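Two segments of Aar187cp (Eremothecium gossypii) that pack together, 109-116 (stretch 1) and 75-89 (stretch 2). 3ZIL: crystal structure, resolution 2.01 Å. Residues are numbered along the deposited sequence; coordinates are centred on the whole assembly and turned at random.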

ATOM      1  N   GLU A 109      10.890  -8.347  10.105  1.00 19.55           N
ATOM      2  CA  GLU A 109      11.792  -7.247  10.254  1.00 21.92           C
ATOM      3  C   GLU A 109      13.234  -7.511   9.746  1.00 22.36           C
ATOM      4  O   GLU A 109      13.884  -6.631   9.131  1.00 21.41           O
ATOM      5  CB  GLU A 109      11.763  -6.781  11.735  1.00 24.23           C
ATOM      6  CG  GLU A 109      12.789  -5.732  11.979  1.00 26.54           C
ATOM      7  CD  GLU A 109      12.804  -5.217  13.401  1.00 27.40           C
ATOM      8  OE1 GLU A 109      11.895  -5.536  14.205  1.00 25.67           O
ATOM      9  OE2 GLU A 109      13.766  -4.487  13.687  1.00 31.17           O
ATOM     10  N   ASN A 110      13.771  -8.707   9.974  1.00 24.55           N
ATOM     11  CA  ASN A 110      15.221  -8.906   9.557  1.00 21.79           C
ATOM     12  C   ASN A 110      15.470  -9.690   8.237  1.00 22.15           C
ATOM     13  O   ASN A 110      16.627  -9.894   7.855  1.00 21.44           O
ATOM     14  CB  ASN A 110      15.974  -9.556  10.726  1.00 21.60           C
ATOM     15  CG  ASN A 110      15.732  -8.787  12.027  1.00 25.10           C
ATOM     16  OD1 ASN A 110      16.047  -7.641  12.104  1.00 26.78           O
ATOM     17  ND2 ASN A 110      15.076  -9.383  12.980  1.00 27.17           N
ATOM     18  N   PHE A 111      14.426 -10.210   7.570  1.00 19.03           N
ATOM     19  CA  PHE A 111      14.688 -11.038   6.357  1.00 17.70           C
ATOM     20  C   PHE A 111      13.754 -10.527   5.261  1.00 18.69           C
ATOM     21  O   PHE A 111      14.186 -10.047   4.248  1.00 18.92           O
ATOM     22  CB  PHE A 111      14.358 -12.539   6.660  1.00 19.71           C
ATOM     23  CG  PHE A 111      14.479 -13.478   5.475  1.00 19.67           C
ATOM     24  CD1 PHE A 111      15.663 -13.553   4.737  1.00 21.15           C
ATOM     25  CD2 PHE A 111      13.438 -14.359   5.168  1.00 21.12           C
ATOM     26  CE1 PHE A 111      15.770 -14.412   3.664  1.00 21.17           C
ATOM     27  CE2 PHE A 111      13.522 -15.239   4.086  1.00 21.58           C
ATOM     28  CZ  PHE A 111      14.714 -15.270   3.334  1.00 21.49           C
ATOM     29  N   ILE A 112      12.461 -10.648   5.510  1.00 20.22           N
ATOM     30  CA  ILE A 112      11.469 -10.347   4.490  1.00 19.78           C
ATOM     31  C   ILE A 112      11.528  -8.850   4.120  1.00 20.20           C
ATOM     32  O   ILE A 112      11.574  -8.541   2.945  1.00 19.50           O
ATOM     33  CB  ILE A 112      10.058 -10.734   4.961  1.00 19.36           C
ATOM     34  CG1 ILE A 112       9.880 -12.264   4.979  1.00 20.04           C
ATOM     35  CG2 ILE A 112       8.955 -10.083   4.125  1.00 18.15           C
ATOM     36  CD1 ILE A 112       9.875 -12.984   3.610  1.00 24.67           C
ATOM     37  N   LEU A 113      11.464  -7.941   5.104  1.00 20.48           N
ATOM     38  CA  LEU A 113      11.445  -6.476   4.807  1.00 21.98           C
ATOM     39  C   LEU A 113      12.705  -6.066   4.050  1.00 21.55           C
ATOM     40  O   LEU A 113      12.617  -5.444   3.003  1.00 20.04           O
ATOM     41  CB  LEU A 113      11.217  -5.604   6.091  1.00 23.77           C
ATOM     42  CG  LEU A 113      11.551  -4.089   6.062  1.00 23.64           C
ATOM     43  CD1 LEU A 113      10.798  -3.361   4.936  1.00 24.82           C
ATOM     44  CD2 LEU A 113      11.312  -3.382   7.407  1.00 21.92           C
ATOM     45  N   PRO A 114      13.892  -6.508   4.521  1.00 21.03           N
ATOM     46  CA  PRO A 114      15.091  -6.210   3.715  1.00 21.05           C
ATOM     47  C   PRO A 114      15.038  -6.708   2.320  1.00 19.25           C
ATOM     48  O   PRO A 114      15.428  -5.970   1.373  1.00 19.33           O
ATOM     49  CB  PRO A 114      16.220  -6.958   4.475  1.00 22.57           C
ATOM     50  CG  PRO A 114      15.816  -6.807   5.872  1.00 24.49           C
ATOM     51  CD  PRO A 114      14.286  -7.043   5.840  1.00 23.61           C
ATOM     52  N   LEU A 115      14.663  -7.970   2.129  1.00 16.33           N
ATOM     53  CA  LEU A 115      14.548  -8.452   0.783  1.00 15.67           C
ATOM     54  C   LEU A 115      13.508  -7.635  -0.005  1.00 15.78           C
ATOM     55  O   LEU A 115      13.740  -7.264  -1.199  1.00 20.19           O
ATOM     56  CB  LEU A 115      14.092  -9.888   0.777  1.00 16.88           C
ATOM     57  CG  LEU A 115      15.044 -11.019   1.183  1.00 16.93           C
ATOM     58  CD1 LEU A 115      14.225 -12.325   1.098  1.00 15.56           C
ATOM     59  CD2 LEU A 115      16.205 -10.889   0.243  1.00 14.24           C
ATOM     60  N   ALA A 116      12.365  -7.373   0.604  1.00 14.91           N
ATOM     61  CA  ALA A 116      11.272  -6.611  -0.136  1.00 17.93           C
ATOM     62  C   ALA A 116      11.662  -5.251  -0.726  1.00 19.34           C
ATOM     63  O   ALA A 116      11.006  -4.764  -1.696  1.00 21.93           O
ATOM     64  CB  ALA A 116      10.057  -6.425   0.741  1.00 15.23           C
TER
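Stretch 2 75-89: GTDPKQKVTSLLQCF

Stretch 2 starts as an extended loop from Gly75 to Asp77. It passes through a type I beta turn from Asp77 to Gln80 and enters a helix at Lys81 that runs on past Phe89. Gln80 holds the N-cap position. The turn is closed by Gln80 N to Asp77 O at 3.0 Å, and Lys79 N also bonds to Asp77 OD1 at 2.8 Å. Stretch 1 is helical, with a kink at Pro114, whose nitrogen has no hydrogen to give to the turn before.

The two helices cross at -102°, nearly perpendicular, and their axes come no closer than 12.0 Å. The turn fills part of the contact instead: the CA atoms of Phe111 and Pro78 lie 5.4 Å apart.

Van der Waals packing makes up most of the contact. Phe111, with chi1 in t, reaches into stretch 2. Thr76 CB sits over one face of the Phe111 ring, 3.7 Å from the Phe111 ring centroid, in a CH-pi contact. Ser84 OG lies at the ring edge, 3.4 Å from Phe111 CE1. Pro78 packs against Pro114, CB to CB at 3.8 Å. Leu115 CD2 lies 4.0 Å from Pro78 CB and 3.9 Å from Ser84 CB, while Leu115 CD1 meets Cys88 SG at 4.2 Å.

No direct hydrogen bond joins the stretches. Several polar groups near the contact are bonded within stretch 2. Ser84 OG donates to Gln80 O at 2.9 Å, and Gln87 NE2 donates to Gly75 O at 2.8 Å, which ties the extended start to the helix. Lys81 NZ donates to Pro78 O at 3.0 Å.

One water bridges the stretches. It accepts from Lys81 NZ at 3.0 Å and donates to Leu115 O at 2.8 Å. Lys81 NZ also lies 3.6 Å from Leu115 CD2.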

ATOM      1  N   GLY A  75      18.524 -21.296   8.253  1.00 28.47           N
ATOM      2  CA  GLY A  75      19.276 -20.056   8.159  1.00 30.57           C
ATOM      3  C   GLY A  75      18.613 -19.188   7.094  1.00 29.42           C
ATOM      4  O   GLY A  75      18.192 -19.685   6.006  1.00 28.12           O
ATOM      5  N   THR A  76      18.479 -17.908   7.395  1.00 27.61           N
ATOM      6  CA  THR A  76      17.949 -16.943   6.411  1.00 30.65           C
ATOM      7  C   THR A  76      18.946 -15.785   6.490  1.00 32.82           C
ATOM      8  O   THR A  76      19.467 -15.467   7.561  1.00 30.35           O
ATOM      9  CB  THR A  76      16.555 -16.466   6.785  1.00 31.04           C
ATOM     10  OG1 THR A  76      16.587 -16.060   8.140  1.00 37.73           O
ATOM     11  CG2 THR A  76      15.497 -17.579   6.734  1.00 30.92           C
ATOM     12  N   ASP A  77      19.281 -15.211   5.357  1.00 28.30           N
ATOM     13  CA  ASP A  77      20.151 -14.058   5.326  1.00 30.25           C
ATOM     14  C   ASP A  77      19.771 -13.288   4.066  1.00 26.70           C
ATOM     15  O   ASP A  77      19.906 -13.830   2.982  1.00 26.36           O
ATOM     16  CB  ASP A  77      21.625 -14.542   5.245  1.00 32.17           C
ATOM     17  CG  ASP A  77      22.625 -13.395   5.181  1.00 31.04           C
ATOM     18  OD1 ASP A  77      22.256 -12.232   4.920  1.00 32.08           O
ATOM     19  OD2 ASP A  77      23.805 -13.679   5.352  1.00 36.73           O
ATOM     20  N   PRO A  78      19.251 -12.039   4.212  1.00 29.52           N
ATOM     21  CA  PRO A  78      18.878 -11.272   3.028  1.00 26.52           C
ATOM     22  C   PRO A  78      20.049 -10.907   2.106  1.00 27.86           C
ATOM     23  O   PRO A  78      19.820 -10.569   0.948  1.00 28.04           O
ATOM     24  CB  PRO A  78      18.200 -10.032   3.603  1.00 26.59           C
ATOM     25  CG  PRO A  78      18.836  -9.830   4.907  1.00 27.52           C
ATOM     26  CD  PRO A  78      19.180 -11.207   5.441  1.00 27.36           C
ATOM     27  N   LYS A  79      21.286 -11.047   2.582  1.00 28.54           N
ATOM     28  CA  LYS A  79      22.457 -10.815   1.726  1.00 31.24           C
ATOM     29  C   LYS A  79      22.733 -11.990   0.790  1.00 28.44           C
ATOM     30  O   LYS A  79      23.443 -11.827  -0.178  1.00 30.45           O
ATOM     31  CB  LYS A  79      23.717 -10.494   2.549  1.00 30.86           C
ATOM     32  CG  LYS A  79      23.711  -9.092   3.157  1.00 36.41           C
ATOM     33  CD  LYS A  79      24.704  -9.056   4.320  1.00 42.52           C
ATOM     34  CE  LYS A  79      24.763  -7.685   4.954  1.00 47.97           C
ATOM     35  NZ  LYS A  79      25.373  -7.793   6.324  1.00 58.01           N
ATOM     36  N   GLN A  80      22.162 -13.162   1.060  1.00 27.63           N
ATOM     37  CA  GLN A  80      22.416 -14.300   0.154  1.00 29.39           C
ATOM     38  C   GLN A  80      21.262 -14.345  -0.777  1.00 27.57           C
ATOM     39  O   GLN A  80      20.229 -14.925  -0.458  1.00 28.67           O
ATOM     40  CB  GLN A  80      22.614 -15.607   0.931  1.00 32.29           C
ATOM     41  CG  GLN A  80      23.887 -15.512   1.791  1.00 35.41           C
ATOM     42  CD  GLN A  80      24.031 -16.561   2.875  1.00 40.28           C
ATOM     43  OE1 GLN A  80      23.240 -17.502   3.008  1.00 48.07           O
ATOM     44  NE2 GLN A  80      25.058 -16.402   3.669  1.00 48.82           N
ATOM     45  N   LYS A  81      21.428 -13.722  -1.935  1.00 27.06           N
ATOM     46  CA  LYS A  81      20.241 -13.452  -2.769  1.00 25.86           C
ATOM     47  C   LYS A  81      19.667 -14.701  -3.426  1.00 24.47           C
ATOM     48  O   LYS A  81      18.447 -14.822  -3.526  1.00 20.35           O
ATOM     49  CB  LYS A  81      20.515 -12.399  -3.810  1.00 24.91           C
ATOM     50  CG  LYS A  81      20.889 -11.029  -3.269  1.00 25.54           C
ATOM     51  CD  LYS A  81      19.591 -10.378  -2.764  1.00 28.86           C
ATOM     52  CE  LYS A  81      19.871  -9.022  -2.180  1.00 32.41           C
ATOM     53  NZ  LYS A  81      18.798  -8.783  -1.204  1.00 38.08           N
ATOM     54  N   VAL A  82      20.527 -15.649  -3.854  1.00 23.56           N
ATOM     55  CA  VAL A  82      20.038 -16.769  -4.619  1.00 23.38           C
ATOM     56  C   VAL A  82      19.311 -17.732  -3.665  1.00 21.42           C
ATOM     57  O   VAL A  82      18.207 -18.163  -3.943  1.00 24.78           O
ATOM     58  CB  VAL A  82      21.131 -17.517  -5.466  1.00 23.51           C
ATOM     59  CG1 VAL A  82      20.528 -18.824  -6.000  1.00 21.05           C
ATOM     60  CG2 VAL A  82      21.635 -16.652  -6.598  1.00 23.65           C
ATOM     61  N   THR A  83      19.881 -17.930  -2.483  1.00 20.91           N
ATOM     62  CA  THR A  83      19.275 -18.786  -1.480  1.00 20.54           C
ATOM     63  C   THR A  83      17.920 -18.196  -1.068  1.00 19.32           C
ATOM     64  O   THR A  83      16.933 -18.920  -0.937  1.00 20.21           O
ATOM     65  CB  THR A  83      20.232 -18.934  -0.306  1.00 21.35           C
ATOM     66  OG1 THR A  83      21.378 -19.670  -0.768  1.00 25.48           O
ATOM     67  CG2 THR A  83      19.631 -19.689   0.841  1.00 22.07           C
ATOM     68  N   SER A  84      17.906 -16.885  -0.869  1.00 16.84           N
ATOM     69  CA  SER A  84      16.672 -16.135  -0.460  1.00 18.44           C
ATOM     70  C   SER A  84      15.508 -16.253  -1.473  1.00 16.31           C
ATOM     71  O   SER A  84      14.329 -16.434  -1.107  1.00 20.63           O
ATOM     72  CB  SER A  84      17.126 -14.688  -0.257  1.00 16.76           C
ATOM     73  OG  SER A  84      17.788 -14.617   0.982  1.00 17.36           O
ATOM     74  N   LEU A  85      15.867 -16.178  -2.755  1.00 16.58           N
ATOM     75  CA  LEU A  85      14.959 -16.469  -3.831  1.00 17.10           C
ATOM     76  C   LEU A  85      14.356 -17.880  -3.804  1.00 17.34           C
ATOM     77  O   LEU A  85      13.139 -18.052  -3.952  1.00 16.23           O
ATOM     78  CB  LEU A  85      15.618 -16.230  -5.166  1.00 17.01           C
ATOM     79  CG  LEU A  85      14.558 -16.230  -6.307  1.00 20.08           C
ATOM     80  CD1 LEU A  85      13.526 -15.093  -6.170  1.00 17.81           C
ATOM     81  CD2 LEU A  85      15.233 -16.189  -7.691  1.00 22.98           C
ATOM     82  N   LEU A  86      15.217 -18.896  -3.658  1.00 17.41           N
ATOM     83  CA  LEU A  86      14.772 -20.253  -3.512  1.00 17.44           C
ATOM     84  C   LEU A  86      13.839 -20.386  -2.307  1.00 16.78           C
ATOM     85  O   LEU A  86      12.881 -21.135  -2.363  1.00 18.09           O
ATOM     86  CB  LEU A  86      16.008 -21.170  -3.311  1.00 18.96           C
ATOM     87  CG  LEU A  86      17.072 -21.119  -4.400  1.00 17.52           C
ATOM     88  CD1 LEU A  86      18.319 -22.020  -4.140  1.00 18.74           C
ATOM     89  CD2 LEU A  86      16.439 -21.390  -5.760  1.00 18.20           C
ATOM     90  N   GLN A  87      14.164 -19.699  -1.193  1.00 16.07           N
ATOM     91  CA  GLN A  87      13.390 -19.826   0.004  1.00 17.80           C
ATOM     92  C   GLN A  87      12.046 -19.170  -0.219  1.00 17.05           C
ATOM     93  O   GLN A  87      11.077 -19.672   0.339  1.00 16.24           O
ATOM     94  CB  GLN A  87      14.061 -19.165   1.241  1.00 18.38           C
ATOM     95  CG  GLN A  87      15.287 -19.979   1.687  1.00 19.74           C
ATOM     96  CD  GLN A  87      16.133 -19.244   2.694  1.00 21.30           C
ATOM     97  OE1 GLN A  87      16.608 -18.142   2.432  1.00 21.58           O
ATOM     98  NE2 GLN A  87      16.426 -19.909   3.819  1.00 18.92           N
ATOM     99  N   CYS A  88      12.002 -18.052  -0.940  1.00 15.93           N
ATOM    100  CA  CYS A  88      10.664 -17.435  -1.246  1.00 17.22           C
ATOM    101  C   CYS A  88       9.776 -18.418  -2.115  1.00 17.65           C
ATOM    102  O   CYS A  88       8.596 -18.531  -1.865  1.00 18.66           O
ATOM    103  CB  CYS A  88      10.826 -16.150  -2.020  1.00 16.34           C
ATOM    104  SG  CYS A  88      11.575 -14.761  -1.160  1.00 20.10           S
ATOM    105  N   PHE A  89      10.343 -19.086  -3.128  1.00 19.05           N
ATOM    106  CA  PHE A  89       9.628 -20.148  -3.867  1.00 20.94           C
ATOM    107  C   PHE A  89       9.048 -21.283  -2.954  1.00 22.69           C
ATOM    108  O   PHE A  89       7.866 -21.582  -3.033  1.00 22.01           O
ATOM    109  CB  PHE A  89      10.492 -20.706  -5.031  1.00 22.96           C
ATOM    110  CG  PHE A  89       9.924 -21.941  -5.644  1.00 27.65           C
ATOM    111  CD1 PHE A  89       8.814 -21.872  -6.503  1.00 26.49           C
ATOM    112  CD2 PHE A  89      10.422 -23.191  -5.289  1.00 29.76           C
ATOM    113  CE1 PHE A  89       8.267 -23.021  -7.052  1.00 29.79           C
ATOM    114  CE2 PHE A  89       9.848 -24.347  -5.819  1.00 33.76           C
ATOM    115  CZ  PHE A  89       8.769 -24.260  -6.700  1.00 30.14           C
TER
HETATM  116  O   HOH W   1      16.061  -8.414  -2.352  1.00 21.28           O